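Local coordinates for ankyrin repeat domain-containing protein EMB506, chloroplastic (Arabidopsis thaliana, PDB 6JD6) that acts in the initial differentiation of the proplastid during embryo development and is required for correct cotyledon, true leaf and cauline leaf margin development, at residues D139-D142 and K143-T147; Q117-L121 and S122-Q126; I108-K111 and S112-P115. All coordinates share one frame; numbering follows the deposited sequence.

Overall arrangement
The three contacts follow the chain into, through and out of the first ankyrin repeat: contact 3 leads into helix 115-121, contact 2 turns that helix into helix 125-133, and contact 1 is the loop that passes on to the second repeat. Contacts 1 and 3 are neighbouring loops with centres about 11 Å apart; K114 CE packs 3.4 Å from D140 OD1. The centre of contact 2 is about 15 Å from that of contact 1, yet Q117 NE2 reaches D142 OD2 in a probable hydrogen bond of 2.6 Å. Another protein chain meets all three, most extensively contacts 2 and 3, and sulfate ions, probably from the crystallisation liquor, lie near all three.

Contact 1: residues D139-D142 and K143-T147; sequences DDVD and KDNQT. With SO4 (sulfate ion), chain K.
The tip of a hairpin-like loop between the first and second ankyrin repeats is formed here by a type I beta turn from D142 to N145. N145 N closes it with a hydrogen bond of 3.1 Å to D142 O, which it meets from above the carbonyl plane. Just behind the turn, D142 N donates to Q146 O at 3.0 Å. The carboxylate of D142 holds the same turn from within. Its CG sits between the backbone N and the carbonyl carbon (chi1 64°), which folds OD1 back over the following residues. There OD1 accepts D144 N at 2.8 Å and Q146 N at 3.0 Å, the latter nearly straight at 162°; the two donors come from opposite faces of the carboxylate. D142 and Q146 run side by side, carboxylate and amide planes 24° apart. OD2 of D142 is hydrogen-bonded to Q117 NE2, and a water also lies close to it. Q146 NE2 has its main partner in D175 OD2 and gives a weak bond of 2.8 Å to O2 of a sulfate probably left from crystallisation.

Further back, V141 CG1 touches T147 CG2 at 3.8 Å; beside it T147 CA-H makes a CH...O contact with D140 O, CA to O 3.5 Å. A water spans the base, accepting from T147 OG1 and donating to D139 OD1 at 2.8 Å; N170 N is a second donor to that carboxylate oxygen. T147 opens the TALH sequence, a variant of the ankyrin TPLH: it is the N-cap of helix 148-154, its N donates to H150 ND1, and its OG1 is weakly bonded to L149 N. The loop thus leaves helix 125-133, turns beside K114 and R176 of the adjoining loops, and enters helix 148-154.

Contact 2: residues Q117-L121 and S122-Q126; sequences QTLAL and SMQIQ
L119 O takes two backbone donors where helix 115-121 runs out. Q124 N reaches it almost straight, at 2.7 Å and 170°, and S122 N adds a weak bond of 3.3 Å. The principal bond of S122 N goes to T118 O at 2.9 Å, so this one N-H is shared between successive carbonyls. M123 N meanwhile closes on A120 O at 3.1 Å, arriving from above the carbonyl plane. M123 can turn the chain in this way because its phi is positive (63°).

The side chains follow the reversal. Q124 CB lies 3.7 Å from L119 CD2, the two side chains crossing at an angle. The glutamine then bends sharply at chi2 (-82°), which turns its amide off the leucine, where NE2 donates to the backbone of another protein chain. S122 CB rests 3.4 Å from T118 O, and its OG is likewise hydrogen-bonded to the backbone of that other chain. L119 itself packs on L127, M128 and L131 of helix 125-133, while A120 and M123 touch V160 of helix 158-166. K157 NZ donates to L121 O, the last carbonyl of the helix.

The M123 N to A120 O bond nested inside Q124 N to L119 O makes this a Schellman motif with M123 as C-prime; Q124 is then N-cap of helix 125-133, giving the tight helix-turn-helix of an ankyrin repeat.

Contact 3: residues I108-K111 and S112-P115; sequences ISTK and SWKP. With SO4 (sulfate ion), chain F.
The indole of W113 receives T110 OG1 obliquely at CD1, 3.4 Å away, while S112 CB lies over one face, 3.4 Å above the plane and offset toward the rim. This is the loop that brings the chain into the first ankyrin repeat. An aromatic side chain of another protein chain also meets the indole, the planes about 30° apart, and NE1 donates to an acidic side chain of that chain. The puckered ring of P115 packs against S109, whose OG is 3.2 Å from P115 CD, and against I108, whose CG1 is 4.0 Å from P115 CG.

The loop doubles back over K111 and S112, the two arms running 147° apart end to end, and K114 occupies the N-cap position of helix 115-121. One straight backbone bond ties the arms: T110 N to W113 O, 3.2 Å and 172°, although the donor stands above the carbonyl plane. The threonine side chain lies alongside W113, pointing the same way; its first torsion sets OG1 between backbone N and carbonyl carbon, within reach of W113 N and CD1. T110 OG1 accepts a weak bond from W113 N, 3.5 Å long. The same hydroxyl donates at 2.8 Å to a water, which also accepts a weak bond from S112 N. S109 OG has its polar partner farther back, in L105 O. W113 O and I108 O are each bonded to polar side chains of the other protein chain, so both arms of the loop take part in that interface.

At the tip, the K111 side chain bends at chi2 and then extends to a sulfate, probably from the crystallisation liquor and shared with the other chain, where NZ donates to O4 at 2.7 Å and more weakly to O2.

Contact 1: residues D139-D142 and K143-T147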
ATOM      1  N   ASP A 139      -9.013  -9.127 -11.823  1.00 42.45           N
ATOM      2  CA  ASP A 139      -9.805  -8.365 -10.862  1.00 43.31           C
ATOM      3  C   ASP A 139     -10.232  -9.205  -9.660  1.00 42.80           C
ATOM      4  O   ASP A 139     -11.237  -8.905  -9.013  1.00 42.69           O
ATOM      5  CB  ASP A 139     -11.045  -7.774 -11.536  1.00 44.96           C
ATOM      6  CG  ASP A 139     -10.698  -6.765 -12.609  1.00 48.40           C
ATOM      7  OD1 ASP A 139      -9.754  -5.972 -12.399  1.00 48.26           O
ATOM      8  OD2 ASP A 139     -11.371  -6.766 -13.661  1.00 50.82           O
ATOM      9  N   ASP A 140      -9.477 -10.260  -9.373  1.00 44.13           N
ATOM     10  CA  ASP A 140      -9.691 -11.049  -8.163  1.00 46.28           C
ATOM     11  C   ASP A 140      -9.635 -10.149  -6.926  1.00 43.95           C
ATOM     12  O   ASP A 140      -8.711  -9.351  -6.778  1.00 42.83           O
ATOM     13  CB  ASP A 140      -8.633 -12.150  -8.063  1.00 46.48           C
ATOM     14  CG  ASP A 140      -8.781 -12.986  -6.812  1.00 48.86           C
ATOM     15  OD1 ASP A 140      -7.946 -12.831  -5.894  1.00 48.81           O
ATOM     16  OD2 ASP A 140      -9.736 -13.791  -6.745  1.00 49.78           O
ATOM     17  N   VAL A 141     -10.630 -10.268  -6.049  1.00 44.69           N
ATOM     18  CA  VAL A 141     -10.715  -9.399  -4.872  1.00 46.15           C
ATOM     19  C   VAL A 141     -10.344 -10.112  -3.572  1.00 49.84           C
ATOM     20  O   VAL A 141     -10.486 -11.328  -3.458  1.00 50.24           O
ATOM     21  CB  VAL A 141     -12.123  -8.786  -4.714  1.00 45.58           C
ATOM     22  CG1 VAL A 141     -12.423  -7.834  -5.863  1.00 45.58           C
ATOM     23  CG2 VAL A 141     -13.176  -9.877  -4.629  1.00 48.70           C
ATOM     24  N   ASP A 142      -9.874  -9.347  -2.590  1.00 51.21           N
ATOM     25  CA  ASP A 142      -9.561  -9.915  -1.282  1.00 49.03           C
ATOM     26  C   ASP A 142     -10.699  -9.718  -0.279  1.00 48.59           C
ATOM     27  O   ASP A 142     -11.846  -9.479  -0.662  1.00 49.38           O
ATOM     28  CB  ASP A 142      -8.226  -9.383  -0.732  1.00 47.07           C
ATOM     29  CG  ASP A 142      -8.234  -7.879  -0.467  1.00 49.54           C
ATOM     30  OD1 ASP A 142      -9.320  -7.260  -0.408  1.00 51.49           O
ATOM     31  OD2 ASP A 142      -7.133  -7.310  -0.301  1.00 48.06           O
ATOM     32  N   LYS A 143     -10.367  -9.815   1.004  1.00 48.77           N
ATOM     33  CA  LYS A 143     -11.352  -9.709   2.077  1.00 47.58           C
ATOM     34  C   LYS A 143     -11.953  -8.305   2.178  1.00 44.77           C
ATOM     35  O   LYS A 143     -13.021  -8.124   2.761  1.00 44.45           O
ATOM     36  CB  LYS A 143     -10.701 -10.074   3.407  1.00 47.60           C
ATOM     37  CG  LYS A 143      -9.519  -9.180   3.750  1.00 47.33           C
ATOM     38  CD  LYS A 143      -8.803  -9.655   4.998  1.00 50.94           C
ATOM     39  CE  LYS A 143      -7.929  -8.557   5.574  1.00 50.27           C
ATOM     40  NZ  LYS A 143      -6.933  -8.080   4.587  1.00 53.88           N
ATOM     41  N   ASP A 144     -11.252  -7.321   1.622  1.00 42.74           N
ATOM     42  CA  ASP A 144     -11.710  -5.934   1.627  1.00 44.19           C
ATOM     43  C   ASP A 144     -12.162  -5.498   0.238  1.00 43.69           C
ATOM     44  O   ASP A 144     -12.200  -4.302  -0.064  1.00 42.82           O
ATOM     45  CB  ASP A 144     -10.597  -5.009   2.124  1.00 43.31           C
ATOM     46  CG  ASP A 144     -10.275  -5.225   3.591  1.00 46.08           C
ATOM     47  OD1 ASP A 144     -11.207  -5.548   4.361  1.00 46.33           O
ATOM     48  OD2 ASP A 144      -9.094  -5.076   3.972  1.00 47.56           O
ATOM     49  N   ASN A 145     -12.492  -6.481  -0.598  1.00 42.91           N
ATOM     50  CA  ASN A 145     -12.920  -6.250  -1.976  1.00 42.49           C
ATOM     51  C   ASN A 145     -11.935  -5.414  -2.796  1.00 40.17           C
ATOM     52  O   ASN A 145     -12.331  -4.682  -3.703  1.00 39.86           O
ATOM     53  CB  ASN A 145     -14.318  -5.628  -2.013  1.00 45.06           C
ATOM     54  CG  ASN A 145     -15.332  -6.432  -1.223  1.00 52.47           C
ATOM     55  OD1 ASN A 145     -16.160  -5.875  -0.505  1.00 56.72           O
ATOM     56  ND2 ASN A 145     -15.267  -7.750  -1.347  1.00 55.69           N
ATOM     57  N   GLN A 146     -10.652  -5.525  -2.468  1.00 37.37           N
ATOM     58  CA  GLN A 146      -9.610  -4.832  -3.217  1.00 37.82           C
ATOM     59  C   GLN A 146      -8.961  -5.758  -4.235  1.00 41.42           C
ATOM     60  O   GLN A 146      -8.737  -6.939  -3.962  1.00 42.37           O
ATOM     61  CB  GLN A 146      -8.535  -4.279  -2.279  1.00 36.68           C
ATOM     62  CG  GLN A 146      -9.009  -3.150  -1.372  1.00 40.46           C
ATOM     63  CD  GLN A 146      -7.872  -2.522  -0.584  1.00 43.52           C
ATOM     64  OE1 GLN A 146      -6.857  -3.166  -0.317  1.00 45.66           O
ATOM     65  NE2 GLN A 146      -8.034  -1.258  -0.215  1.00 42.71           N
ATOM     66  N   THR A 147      -8.654  -5.215  -5.407  1.00 39.20           N
ATOM     67  CA  THR A 147      -7.944  -5.968  -6.428  1.00 38.12           C
ATOM     68  C   THR A 147      -6.468  -5.606  -6.373  1.00 37.28           C
ATOM     69  O   THR A 147      -6.058  -4.746  -5.590  1.00 34.46           O
ATOM     70  CB  THR A 147      -8.468  -5.641  -7.837  1.00 37.29           C
ATOM     71  OG1 THR A 147      -8.122  -4.292  -8.171  1.00 36.70           O
ATOM     72  CG2 THR A 147      -9.981  -5.805  -7.900  1.00 36.19           C
TER
HETATM   73  S   SO4 K 302      -6.668   0.598   3.304  1.00133.44           S
HETATM   74  O1  SO4 K 302      -6.662   2.027   3.001  1.00132.42           O
HETATM   75  O2  SO4 K 302      -7.484  -0.111   2.322  1.00134.25           O
HETATM   76  O3  SO4 K 302      -5.303   0.080   3.247  1.00132.69           O
HETATM   77  O4  SO4 K 302      -7.221   0.387   4.640  1.00133.87           O
HETATM   78  O   HOH W   1      -9.155  -3.773 -10.725  1.00 35.45           O
HETATM   79  O   HOH W   2      -6.642  -8.885  -4.540  1.00 40.28           O
HETATM   80  O   HOH W   3      -7.033  -5.546   2.033  1.00 62.81           O

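Contact 2: residues Q117-L121 and S122-Q126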
ATOM      1  N   GLN A 117      -1.348  -9.210  -5.282  1.00 34.55           N
ATOM      2  CA  GLN A 117      -1.081  -7.999  -4.516  1.00 35.24           C
ATOM      3  C   GLN A 117       0.385  -7.936  -4.104  1.00 35.46           C
ATOM      4  O   GLN A 117       1.047  -6.917  -4.296  1.00 35.96           O
ATOM      5  CB  GLN A 117      -1.976  -7.934  -3.278  1.00 34.69           C
ATOM      6  CG  GLN A 117      -3.458  -7.735  -3.568  1.00 37.86           C
ATOM      7  CD  GLN A 117      -4.252  -7.431  -2.305  1.00 42.34           C
ATOM      8  OE1 GLN A 117      -3.678  -7.122  -1.259  1.00 43.14           O
ATOM      9  NE2 GLN A 117      -5.576  -7.518  -2.398  1.00 42.22           N
ATOM     10  N   THR A 118       0.884  -9.033  -3.544  1.00 33.64           N
ATOM     11  CA  THR A 118       2.270  -9.099  -3.085  1.00 32.91           C
ATOM     12  C   THR A 118       3.246  -8.927  -4.245  1.00 33.11           C
ATOM     13  O   THR A 118       4.219  -8.177  -4.144  1.00 31.30           O
ATOM     14  CB  THR A 118       2.557 -10.426  -2.350  1.00 32.43           C
ATOM     15  OG1 THR A 118       1.755 -10.497  -1.159  1.00 32.08           O
ATOM     16  CG2 THR A 118       4.021 -10.525  -1.970  1.00 29.75           C
ATOM     17  N   LEU A 119       2.975  -9.615  -5.351  1.00 34.23           N
ATOM     18  CA  LEU A 119       3.831  -9.514  -6.526  1.00 34.39           C
ATOM     19  C   LEU A 119       3.807  -8.093  -7.089  1.00 36.24           C
ATOM     20  O   LEU A 119       4.828  -7.578  -7.547  1.00 36.48           O
ATOM     21  CB  LEU A 119       3.413 -10.532  -7.588  1.00 33.58           C
ATOM     22  CG  LEU A 119       3.644 -12.005  -7.233  1.00 34.58           C
ATOM     23  CD1 LEU A 119       3.027 -12.919  -8.285  1.00 34.73           C
ATOM     24  CD2 LEU A 119       5.133 -12.314  -7.049  1.00 33.08           C
ATOM     25  N   ALA A 120       2.639  -7.459  -7.045  1.00 37.00           N
ATOM     26  CA  ALA A 120       2.515  -6.069  -7.472  1.00 36.00           C
ATOM     27  C   ALA A 120       3.387  -5.146  -6.623  1.00 34.47           C
ATOM     28  O   ALA A 120       4.127  -4.319  -7.151  1.00 36.29           O
ATOM     29  CB  ALA A 120       1.059  -5.621  -7.422  1.00 32.97           C
ATOM     30  N   LEU A 121       3.297  -5.289  -5.303  1.00 32.86           N
ATOM     31  CA  LEU A 121       4.048  -4.422  -4.404  1.00 33.58           C
ATOM     32  C   LEU A 121       5.555  -4.711  -4.440  1.00 36.76           C
ATOM     33  O   LEU A 121       6.366  -3.852  -4.088  1.00 37.67           O
ATOM     34  CB  LEU A 121       3.502  -4.516  -2.977  1.00 32.07           C
ATOM     35  CG  LEU A 121       2.087  -3.962  -2.746  1.00 32.64           C
ATOM     36  CD1 LEU A 121       1.632  -4.217  -1.322  1.00 30.75           C
ATOM     37  CD2 LEU A 121       1.994  -2.463  -3.076  1.00 30.01           C
ATOM     38  N   SER A 122       5.925  -5.918  -4.867  1.00 35.92           N
ATOM     39  CA  SER A 122       7.336  -6.278  -5.003  1.00 34.61           C
ATOM     40  C   SER A 122       7.825  -6.156  -6.443  1.00 37.52           C
ATOM     41  O   SER A 122       8.914  -6.632  -6.778  1.00 37.48           O
ATOM     42  CB  SER A 122       7.599  -7.691  -4.470  1.00 33.96           C
ATOM     43  OG  SER A 122       7.503  -7.727  -3.054  1.00 34.30           O
ATOM     44  N   MET A 123       7.012  -5.522  -7.288  1.00 37.19           N
ATOM     45  CA  MET A 123       7.401  -5.212  -8.665  1.00 40.52           C
ATOM     46  C   MET A 123       7.676  -6.454  -9.512  1.00 40.05           C
ATOM     47  O   MET A 123       8.609  -6.467 -10.307  1.00 43.65           O
ATOM     48  CB  MET A 123       8.642  -4.313  -8.678  1.00 45.01           C
ATOM     49  CG  MET A 123       8.475  -2.990  -7.947  1.00 47.90           C
ATOM     50  SD  MET A 123       7.457  -1.847  -8.891  1.00 91.67           S
ATOM     51  CE  MET A 123       8.098  -2.118 -10.547  1.00 56.76           C
ATOM     52  N   GLN A 124       6.866  -7.493  -9.346  1.00 38.40           N
ATOM     53  CA  GLN A 124       7.076  -8.741 -10.073  1.00 37.59           C
ATOM     54  C   GLN A 124       6.058  -8.899 -11.196  1.00 37.69           C
ATOM     55  O   GLN A 124       5.161  -9.740 -11.126  1.00 38.15           O
ATOM     56  CB  GLN A 124       6.998  -9.932  -9.116  1.00 36.31           C
ATOM     57  CG  GLN A 124       8.094  -9.960  -8.057  1.00 36.50           C
ATOM     58  CD  GLN A 124       9.404 -10.544  -8.569  1.00 37.98           C
ATOM     59  OE1 GLN A 124       9.700 -10.497  -9.763  1.00 40.41           O
ATOM     60  NE2 GLN A 124      10.193 -11.108  -7.660  1.00 36.36           N
ATOM     61  N   ILE A 125       6.209  -8.089 -12.236  1.00 38.52           N
ATOM     62  CA  ILE A 125       5.225  -8.027 -13.308  1.00 41.47           C
ATOM     63  C   ILE A 125       5.070  -9.352 -14.062  1.00 43.97           C
ATOM     64  O   ILE A 125       3.951  -9.823 -14.272  1.00 45.36           O
ATOM     65  CB  ILE A 125       5.537  -6.870 -14.278  1.00 45.40           C
ATOM     66  CG1 ILE A 125       5.218  -5.532 -13.606  1.00 45.15           C
ATOM     67  CG2 ILE A 125       4.746  -7.014 -15.568  1.00 48.16           C
ATOM     68  CD1 ILE A 125       5.524  -4.327 -14.467  1.00 46.42           C
ATOM     69  N   GLN A 126       6.188  -9.955 -14.454  1.00 44.25           N
ATOM     70  CA  GLN A 126       6.146 -11.223 -15.177  1.00 44.33           C
ATOM     71  C   GLN A 126       5.447 -12.320 -14.368  1.00 42.80           C
ATOM     72  O   GLN A 126       4.649 -13.086 -14.908  1.00 43.83           O
ATOM     73  CB  GLN A 126       7.552 -11.666 -15.583  1.00 46.23           C
ATOM     74  CG  GLN A 126       7.578 -12.956 -16.398  1.00 50.46           C
ATOM     75  CD  GLN A 126       6.750 -12.857 -17.664  0.37 54.35           C
ATOM     76  OE1 GLN A 126       7.035 -12.044 -18.544  0.56 55.82           O
ATOM     77  NE2 GLN A 126       5.715 -13.683 -17.761  0.81 55.99           N
TER

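Contact 3: residues I108-K111 and S112-P115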
ATOM      1  N   ILE A 108      -1.003 -20.989  -1.777  1.00 39.41           N
ATOM      2  CA  ILE A 108      -0.081 -19.854  -1.763  1.00 39.13           C
ATOM      3  C   ILE A 108      -0.760 -18.518  -1.443  1.00 39.75           C
ATOM      4  O   ILE A 108      -0.150 -17.455  -1.570  1.00 37.63           O
ATOM      5  CB  ILE A 108       0.680 -19.744  -3.104  1.00 40.05           C
ATOM      6  CG1 ILE A 108      -0.269 -19.330  -4.228  1.00 42.87           C
ATOM      7  CG2 ILE A 108       1.360 -21.072  -3.437  1.00 39.92           C
ATOM      8  CD1 ILE A 108       0.427 -19.030  -5.535  1.00 44.66           C
ATOM      9  N   SER A 109      -2.015 -18.578  -1.015  1.00 42.34           N
ATOM     10  CA  SER A 109      -2.771 -17.369  -0.700  1.00 44.67           C
ATOM     11  C   SER A 109      -3.355 -17.445   0.701  1.00 44.10           C
ATOM     12  O   SER A 109      -3.746 -18.516   1.158  1.00 45.32           O
ATOM     13  CB  SER A 109      -3.917 -17.177  -1.698  1.00 46.39           C
ATOM     14  OG  SER A 109      -3.478 -17.341  -3.036  1.00 49.01           O
ATOM     15  N   THR A 110      -3.401 -16.308   1.384  1.00 46.21           N
ATOM     16  CA  THR A 110      -4.200 -16.185   2.598  1.00 49.05           C
ATOM     17  C   THR A 110      -4.955 -14.875   2.614  1.00 48.40           C
ATOM     18  O   THR A 110      -4.929 -14.110   1.646  1.00 47.56           O
ATOM     19  CB  THR A 110      -3.367 -16.241   3.893  1.00 52.73           C
ATOM     20  OG1 THR A 110      -2.393 -15.189   3.892  1.00 55.43           O
ATOM     21  CG2 THR A 110      -2.689 -17.555   4.024  1.00 55.47           C
ATOM     22  N   LYS A 111      -5.622 -14.636   3.738  1.00 49.80           N
ATOM     23  CA  LYS A 111      -6.401 -13.428   3.977  1.00 50.11           C
ATOM     24  C   LYS A 111      -5.579 -12.173   3.706  1.00 44.80           C
ATOM     25  O   LYS A 111      -5.927 -11.358   2.848  1.00 42.81           O
ATOM     26  CB  LYS A 111      -6.886 -13.416   5.430  1.00 52.58           C
ATOM     27  CG  LYS A 111      -8.195 -14.151   5.678  1.00 58.28           C
ATOM     28  CD  LYS A 111      -8.161 -15.619   5.276  1.00 62.00           C
ATOM     29  CE  LYS A 111      -9.523 -16.269   5.487  1.00 66.08           C
ATOM     30  NZ  LYS A 111      -9.588 -17.663   4.967  1.00 67.58           N
ATOM     31  N   SER A 112      -4.476 -12.043   4.440  1.00 41.48           N
ATOM     32  CA  SER A 112      -3.608 -10.877   4.362  1.00 40.23           C
ATOM     33  C   SER A 112      -2.761 -10.819   3.093  1.00 41.10           C
ATOM     34  O   SER A 112      -2.457  -9.730   2.598  1.00 40.89           O
ATOM     35  CB  SER A 112      -2.673 -10.852   5.574  1.00 42.83           C
ATOM     36  OG  SER A 112      -3.400 -10.885   6.788  1.00 46.14           O
ATOM     37  N   TRP A 113      -2.364 -11.982   2.577  1.00 38.66           N
ATOM     38  CA  TRP A 113      -1.357 -12.035   1.517  1.00 36.26           C
ATOM     39  C   TRP A 113      -1.862 -12.690   0.240  1.00 37.23           C
ATOM     40  O   TRP A 113      -1.769 -13.906   0.068  1.00 37.21           O
ATOM     41  CB  TRP A 113      -0.087 -12.728   2.027  1.00 35.46           C
ATOM     42  CG  TRP A 113       0.226 -12.308   3.419  1.00 35.23           C
ATOM     43  CD1 TRP A 113       0.190 -13.083   4.544  1.00 33.40           C
ATOM     44  CD2 TRP A 113       0.561 -10.984   3.853  1.00 34.43           C
ATOM     45  NE1 TRP A 113       0.508 -12.327   5.649  1.00 34.81           N
ATOM     46  CE2 TRP A 113       0.736 -11.035   5.250  1.00 33.25           C
ATOM     47  CE3 TRP A 113       0.736  -9.763   3.192  1.00 35.78           C
ATOM     48  CZ2 TRP A 113       1.075  -9.910   6.000  1.00 32.62           C
ATOM     49  CZ3 TRP A 113       1.077  -8.647   3.938  1.00 35.72           C
ATOM     50  CH2 TRP A 113       1.243  -8.729   5.327  1.00 35.91           C
ATOM     51  N   LYS A 114      -2.406 -11.863  -0.646  1.00 39.17           N
ATOM     52  CA  LYS A 114      -2.831 -12.288  -1.971  1.00 40.48           C
ATOM     53  C   LYS A 114      -1.649 -12.168  -2.926  1.00 39.57           C
ATOM     54  O   LYS A 114      -1.008 -11.117  -2.991  1.00 37.25           O
ATOM     55  CB  LYS A 114      -3.991 -11.414  -2.449  1.00 44.85           C
ATOM     56  CG  LYS A 114      -5.358 -11.844  -1.932  1.00 49.62           C
ATOM     57  CD  LYS A 114      -6.134 -12.552  -3.034  1.00 55.64           C
ATOM     58  CE  LYS A 114      -7.468 -13.072  -2.546  1.00 59.84           C
ATOM     59  NZ  LYS A 114      -7.294 -14.063  -1.448  1.00 64.28           N
ATOM     60  N   PRO A 115      -1.351 -13.250  -3.666  1.00 40.68           N
ATOM     61  CA  PRO A 115      -0.173 -13.328  -4.540  1.00 40.67           C
ATOM     62  C   PRO A 115      -0.074 -12.162  -5.521  1.00 38.72           C
ATOM     63  O   PRO A 115       0.991 -11.560  -5.623  1.00 37.77           O
ATOM     64  CB  PRO A 115      -0.382 -14.642  -5.300  1.00 43.21           C
ATOM     65  CG  PRO A 115      -1.233 -15.461  -4.404  1.00 44.90           C
ATOM     66  CD  PRO A 115      -2.137 -14.496  -3.686  1.00 43.27           C
TER
HETATM   67  S   SO4 F 304      -6.980 -19.493   4.171  0.68 60.59           S
HETATM   68  O1  SO4 F 304      -5.728 -18.919   4.655  0.68 59.91           O
HETATM   69  O2  SO4 F 304      -7.569 -18.583   3.190  0.68 60.35           O
HETATM   70  O3  SO4 F 304      -6.708 -20.782   3.542  0.68 62.39           O
HETATM   71  O4  SO4 F 304      -7.906 -19.687   5.287  0.68 60.46           O
HETATM   72  O   HOH W   4      -2.619 -14.042   6.405  1.00 50.73           O